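Local coordinates for protein HAD superfamily hydrolase (Brucella suis biovar 1, PDB 6NQ4) that probably acts as a phosphatase of the haloacid dehalogenase superfamily, with a sodium ion seen in its metal site, at residues N76-H81 and C179-I184; V147-L152 and W194-L199. One frame throughout, in Å; residues are numbered along the deposited sequence.

Contact 1. Residues N76-H81 and C179-I184; sequences NSPRPH and CANPDI. With EDO (1,2-ethanediol), chain C; PO4 (phosphate ion), chain G.
Asn76 reaches across to Pro182 and Asp183 with nearly every atom of its side chain. Its CB lies 3.3 Å from Asn181 OD1, and its CG rests on Pro182 CD at 3.6 Å, the two side chains crossing at about a right angle. At the tip the branches part: OD1 accepts a bond from the backbone N of Lys215, while ND2 donates to Asp183 OD1 (2.9 Å, 166° at the hydrogen). This bond lies in the amide plane and meets OD1 from above the carboxylate plane, the planes being 54° apart. With both ends engaged, the amide is fixed against flipping.

Asp183 holds CG anti to its carbonyl carbon (chi1 -68°), which carries the carboxylate to Asn76; its backbone N closes an Asx turn on Asn181 OD1 (2.9 Å). Ethanediol O2, probably from the crystallisation liquor like the phosphate, accepts from Asn181 ND2 (3.0 Å) and donates to Asp183 OD2. Asn76 N binds phosphate O4 (2.8 Å); Thr75 and Lys215, also on this ion, fit the HAD phosphate-binding motifs. Pro78 CB packs on Ala180 CB. Loops after strands 70-75 and 177-179 thus join the Rossmann-like core sheet to the cap-like parallel sheet, beside helix 104-114.

Contact 2. Residues V147-L152 and W194-L199; sequences VVCTGL and WCAGAL. With EDO (1,2-ethanediol), chain F.
Thr150 O and Ala196 N are joined through one water, which donates to the carbonyl oxygen at 2.7 Å and accepts from the amide at 3.0 Å. A second water accepts from Leu152 N and lies 2.8 Å from Trp194 O, so solvent spans the gap between the two backbones at two points, on either side of Gly151 along the chain. The chains come closest where Gly151 faces Ala196, their CA atoms 4.0 Å apart.

Beside these bridges the contact is largely apolar. The methyl of Ala196 touches Cys149 O at 3.5 Å and also lies against Thr150 C and the sulfur of Cys149. Cys149 keeps SG anti to its own N (chi1 179°), which brings the sulfur against both Ala196 CB and Leu199 CD1. Leu152 divides its two methyls. CD1 meets Leu199 CD1 at 3.9 Å and lies near the carbonyl oxygens of Trp194 and Cys195, whereas CD2 reaches Trp194 CB at 4.0 Å, the two side chains running side by side in the same direction. Trp194 N meanwhile donates an almost straight bond (172°) to an ethanediol oxygen.

The end of strand 146-149, in the five-stranded parallel sheet, and the turn after it therefore pack on the first turn of helix 196-205 of the cap-like domain, just beyond hairpin strand 191-194, while strands 118-122 and 177-179 bring Ile122 against Leu199 and Cys179 against Ala196.

In the fold
Contacts 1 and 2 lie with their centres 8 Å apart, and loop 179-184 of contact 1 touches both segments of contact 2. Ala180 N probably bonds Cys149 O at 2.9 Å, carrying the pairing of neighbouring parallel strands 177-179 and 146-149 to their ends. Cys195 N probably bonds Ile184 O at 2.9 Å, continuing the antiparallel pairing of hairpin 185-188/191-194 by one residue on each strand, and Pro78 CG packs against Thr150 O. Contact 1 is the nearer to the metal: the Asp183 side chain is about 6 Å from the sodium ion held at Asp42, Trp44 and Asp246. Contact 2 lies farther off, its Cys195 side chain about 10 Å from the ion.

Contact 1. Residues N76-H81 and C179-I184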
loop_
_atom_site.group_PDB
_atom_site.type_symbol
_atom_site.label_atom_id
_atom_site.label_comp_id
_atom_site.label_asym_id
_atom_site.label_seq_id
_atom_site.Cartn_x
_atom_site.Cartn_y
_atom_site.Cartn_z
ATOM N N ASN A 76 0.993 -0.232 0.258
ATOM C CA ASN A 76 0.339 0.602 -0.750
ATOM C C ASN A 76 1.203 1.758 -1.274
ATOM O O ASN A 76 0.698 2.590 -2.038
ATOM C CB ASN A 76 -1.019 1.110 -0.251
ATOM C CG ASN A 76 -2.136 0.130 -0.564
ATOM O OD1 ASN A 76 -1.926 -0.839 -1.309
ATOM N ND2 ASN A 76 -3.327 0.377 -0.042
ATOM N N SER A 77 2.480 1.836 -0.909
ATOM C CA SER A 77 3.346 2.847 -1.497
ATOM C C SER A 77 3.206 2.844 -3.018
ATOM O O SER A 77 3.220 1.764 -3.634
ATOM C CB SER A 77 4.801 2.557 -1.151
ATOM O OG SER A 77 5.637 3.493 -1.813
ATOM N N PRO A 78 3.091 4.013 -3.651
ATOM C CA PRO A 78 3.068 4.076 -5.117
ATOM C C PRO A 78 4.439 3.916 -5.734
ATOM O O PRO A 78 4.536 3.890 -6.971
ATOM C CB PRO A 78 2.537 5.492 -5.377
ATOM C CG PRO A 78 3.103 6.285 -4.231
ATOM C CD PRO A 78 3.008 5.357 -3.040
ATOM N N ARG A 79 5.512 3.878 -4.921
ATOM C CA ARG A 79 6.833 3.707 -5.507
ATOM C C ARG A 79 7.096 2.235 -5.788
ATOM O O ARG A 79 6.632 1.364 -5.051
ATOM C CB ARG A 79 7.902 4.247 -4.570
ATOM C CG ARG A 79 8.026 5.780 -4.669
ATOM C CD ARG A 79 8.961 6.317 -3.596
ATOM N NE ARG A 79 8.299 6.260 -2.297
ATOM C CZ ARG A 79 8.859 5.852 -1.161
ATOM N NH1 ARG A 79 10.121 5.430 -1.123
ATOM N NH2 ARG A 79 8.122 5.843 -0.048
ATOM N N PRO A 80 7.836 1.927 -6.851
ATOM C CA PRO A 80 8.288 0.546 -7.043
ATOM C C PRO A 80 9.111 0.077 -5.857
ATOM O O PRO A 80 9.717 0.870 -5.134
ATOM C CB PRO A 80 9.140 0.634 -8.313
ATOM C CG PRO A 80 8.561 1.823 -9.048
ATOM C CD PRO A 80 8.257 2.805 -7.962
ATOM N N HIS A 81 9.135 -1.236 -5.675
ATOM C CA HIS A 81 9.789 -1.821 -4.508
ATOM C C HIS A 81 11.225 -1.360 -4.251
ATOM O O HIS A 81 11.581 -1.219 -3.068
ATOM C CB HIS A 81 9.674 -3.359 -4.510
ATOM C CG HIS A 81 10.452 -4.022 -5.608
ATOM N ND1 HIS A 81 9.948 -4.192 -6.880
ATOM C CD2 HIS A 81 11.713 -4.526 -5.632
ATOM C CE1 HIS A 81 10.854 -4.791 -7.635
ATOM N NE2 HIS A 81 11.931 -5.014 -6.900
ATOM N N CYS A 179 -5.013 4.995 -10.016
ATOM C CA CYS A 179 -4.592 5.381 -8.673
ATOM C C CYS A 179 -3.513 4.407 -8.222
ATOM O O CYS A 179 -3.791 3.211 -8.057
ATOM C CB CYS A 179 -5.774 5.322 -7.704
ATOM S SG CYS A 179 -5.304 5.624 -5.973
ATOM N N ALA A 180 -2.297 4.920 -7.996
ATOM C CA ALA A 180 -1.173 4.061 -7.617
ATOM C C ALA A 180 -1.074 3.799 -6.115
ATOM O O ALA A 180 -0.218 3.009 -5.695
ATOM C CB ALA A 180 0.159 4.640 -8.119
ATOM N N ASN A 181 -1.911 4.440 -5.292
ATOM C CA ASN A 181 -1.885 4.232 -3.845
ATOM C C ASN A 181 -3.303 4.412 -3.321
ATOM O O ASN A 181 -3.765 5.549 -3.143
ATOM C CB ASN A 181 -0.931 5.210 -3.165
ATOM C CG ASN A 181 -0.980 5.116 -1.660
ATOM O OD1 ASN A 181 -1.652 4.236 -1.096
ATOM N ND2 ASN A 181 -0.260 6.023 -0.985
ATOM N N PRO A 182 -4.005 3.315 -3.011
ATOM C CA PRO A 182 -5.385 3.407 -2.505
ATOM C C PRO A 182 -5.548 4.098 -1.158
ATOM O O PRO A 182 -6.691 4.447 -0.828
ATOM C CB PRO A 182 -5.808 1.929 -2.383
ATOM C CG PRO A 182 -4.918 1.189 -3.279
ATOM C CD PRO A 182 -3.613 1.923 -3.293
ATOM N N ASP A 183 -4.490 4.247 -0.355
ATOM C CA ASP A 183 -4.646 4.841 0.978
ATOM C C ASP A 183 -5.203 6.261 0.855
ATOM O O ASP A 183 -4.884 6.990 -0.087
ATOM C CB ASP A 183 -3.287 4.959 1.688
ATOM C CG ASP A 183 -2.663 3.605 2.082
ATOM O OD1 ASP A 183 -3.304 2.545 1.929
ATOM O OD2 ASP A 183 -1.497 3.630 2.565
ATOM N N ILE A 184 -6.035 6.665 1.828
ATOM C CA ILE A 184 -6.514 8.045 1.868
ATOM C C ILE A 184 -5.487 8.955 2.528
ATOM O O ILE A 184 -5.183 10.046 2.029
ATOM C CB ILE A 184 -7.866 8.111 2.597
ATOM C CG1 ILE A 184 -8.876 7.172 1.942
ATOM C CG2 ILE A 184 -8.362 9.578 2.690
ATOM C CD1 ILE A 184 -9.050 7.411 0.476
HETATM C C1 EDO C . 2.994 5.174 1.699
HETATM O O1 EDO C . 3.129 6.277 0.787
HETATM C C2 EDO C . 1.638 4.508 1.493
HETATM O O2 EDO C . 0.547 5.406 1.806
HETATM P P PO4 G . 0.925 0.792 3.844
HETATM O O1 PO4 G . 0.311 0.768 5.243
HETATM O O2 PO4 G . 2.411 0.485 3.911
HETATM O O3 PO4 G . 0.718 2.279 3.499
HETATM O O4 PO4 G . 0.130 -0.067 2.892
#

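Contact 2. Residues V147-L152 and W194-L199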
loop_
_atom_site.group_PDB
_atom_site.type_symbol
_atom_site.label_atom_id
_atom_site.label_comp_id
_atom_site.label_asym_id
_atom_site.label_seq_id
_atom_site.Cartn_x
_atom_site.Cartn_y
_atom_site.Cartn_z
ATOM N N VAL A 147 -4.792 9.482 -17.001
ATOM C CA VAL A 147 -4.202 10.082 -15.810
ATOM C C VAL A 147 -3.603 8.976 -14.953
ATOM O O VAL A 147 -4.205 7.910 -14.798
ATOM C CB VAL A 147 -5.269 10.848 -15.000
ATOM C CG1 VAL A 147 -4.654 11.424 -13.742
ATOM C CG2 VAL A 147 -5.902 11.943 -15.846
ATOM N N VAL A 148 -2.425 9.231 -14.384
ATOM C CA VAL A 148 -1.856 8.375 -13.346
ATOM C C VAL A 148 -1.595 9.241 -12.134
ATOM O O VAL A 148 -0.885 10.253 -12.226
ATOM C CB VAL A 148 -0.573 7.677 -13.814
ATOM C CG1 VAL A 148 0.034 6.848 -12.681
ATOM C CG2 VAL A 148 -0.873 6.776 -15.022
ATOM N N CYS A 149 -2.168 8.854 -11.004
ATOM C CA CYS A 149 -2.022 9.610 -9.771
ATOM C C CYS A 149 -1.239 8.767 -8.779
ATOM O O CYS A 149 -1.731 7.742 -8.285
ATOM C CB CYS A 149 -3.391 9.977 -9.213
ATOM S SG CYS A 149 -3.301 10.905 -7.670
ATOM N N THR A 150 -0.021 9.208 -8.483
ATOM C CA THR A 150 0.788 8.576 -7.447
ATOM C C THR A 150 0.659 9.277 -6.104
ATOM O O THR A 150 1.004 8.679 -5.085
ATOM C CB THR A 150 2.267 8.581 -7.845
ATOM O OG1 THR A 150 2.697 9.937 -8.041
ATOM C CG2 THR A 150 2.496 7.770 -9.115
ATOM N N GLY A 151 0.152 10.509 -6.076
ATOM C CA GLY A 151 0.060 11.278 -4.845
ATOM C C GLY A 151 -0.235 12.729 -5.171
ATOM O O GLY A 151 -0.587 13.061 -6.299
ATOM N N LEU A 152 -0.083 13.589 -4.178
ATOM C CA LEU A 152 -0.243 15.016 -4.431
ATOM C C LEU A 152 1.094 15.601 -4.906
ATOM O O LEU A 152 2.165 15.062 -4.620
ATOM C CB LEU A 152 -0.735 15.747 -3.169
ATOM C CG LEU A 152 -2.219 15.608 -2.796
ATOM C CD1 LEU A 152 -2.646 14.163 -2.512
ATOM C CD2 LEU A 152 -2.513 16.511 -1.598
ATOM N N TRP A 194 -1.987 13.472 3.069
ATOM C CA TRP A 194 -2.948 13.003 2.079
ATOM C C TRP A 194 -2.244 12.188 0.999
ATOM O O TRP A 194 -1.139 12.534 0.572
ATOM C CB TRP A 194 -3.634 14.196 1.414
ATOM C CG TRP A 194 -4.511 14.955 2.350
ATOM C CD1 TRP A 194 -4.278 16.199 2.864
ATOM C CD2 TRP A 194 -5.757 14.518 2.893
ATOM N NE1 TRP A 194 -5.300 16.557 3.707
ATOM C CE2 TRP A 194 -6.233 15.553 3.731
ATOM C CE3 TRP A 194 -6.517 13.357 2.757
ATOM C CZ2 TRP A 194 -7.434 15.454 4.442
ATOM C CZ3 TRP A 194 -7.713 13.261 3.459
ATOM C CH2 TRP A 194 -8.162 14.305 4.288
ATOM N N CYS A 195 -2.905 11.128 0.536
ATOM C CA CYS A 195 -2.351 10.223 -0.464
ATOM C C CYS A 195 -3.206 10.219 -1.725
ATOM O O CYS A 195 -4.286 10.810 -1.789
ATOM C CB CYS A 195 -2.292 8.801 0.083
ATOM S SG CYS A 195 -1.227 8.581 1.499
ATOM N N ALA A 196 -2.727 9.477 -2.729
ATOM C CA ALA A 196 -3.411 9.401 -4.016
ATOM C C ALA A 196 -4.850 8.934 -3.866
ATOM O O ALA A 196 -5.720 9.359 -4.634
ATOM C CB ALA A 196 -2.664 8.444 -4.938
ATOM N N GLY A 197 -5.115 8.035 -2.910
ATOM C CA GLY A 197 -6.454 7.505 -2.741
ATOM C C GLY A 197 -7.476 8.572 -2.410
ATOM O O GLY A 197 -8.660 8.432 -2.741
ATOM N N ALA A 198 -7.053 9.635 -1.720
ATOM C CA ALA A 198 -7.972 10.737 -1.454
ATOM C C ALA A 198 -8.421 11.392 -2.753
ATOM O O ALA A 198 -9.599 11.742 -2.909
ATOM C CB ALA A 198 -7.272 11.756 -0.566
ATOM N N LEU A 199 -7.497 11.564 -3.701
ATOM C CA LEU A 199 -7.854 12.145 -4.993
ATOM C C LEU A 199 -8.673 11.172 -5.831
ATOM O O LEU A 199 -9.630 11.576 -6.496
ATOM C CB LEU A 199 -6.595 12.586 -5.738
ATOM C CG LEU A 199 -5.712 13.609 -5.030
ATOM C CD1 LEU A 199 -4.567 14.077 -5.943
ATOM C CD2 LEU A 199 -6.508 14.807 -4.538
HETATM C C1 EDO F . -0.778 18.393 4.308
HETATM O O1 EDO F . -1.978 19.014 3.826
HETATM C C2 EDO F . -1.036 16.900 4.473
HETATM O O2 EDO F . -1.006 16.231 3.187
HETATM O O HOH W 1 0.069 8.538 -2.558
HETATM O O HOH W 2 0.559 12.386 -1.604
#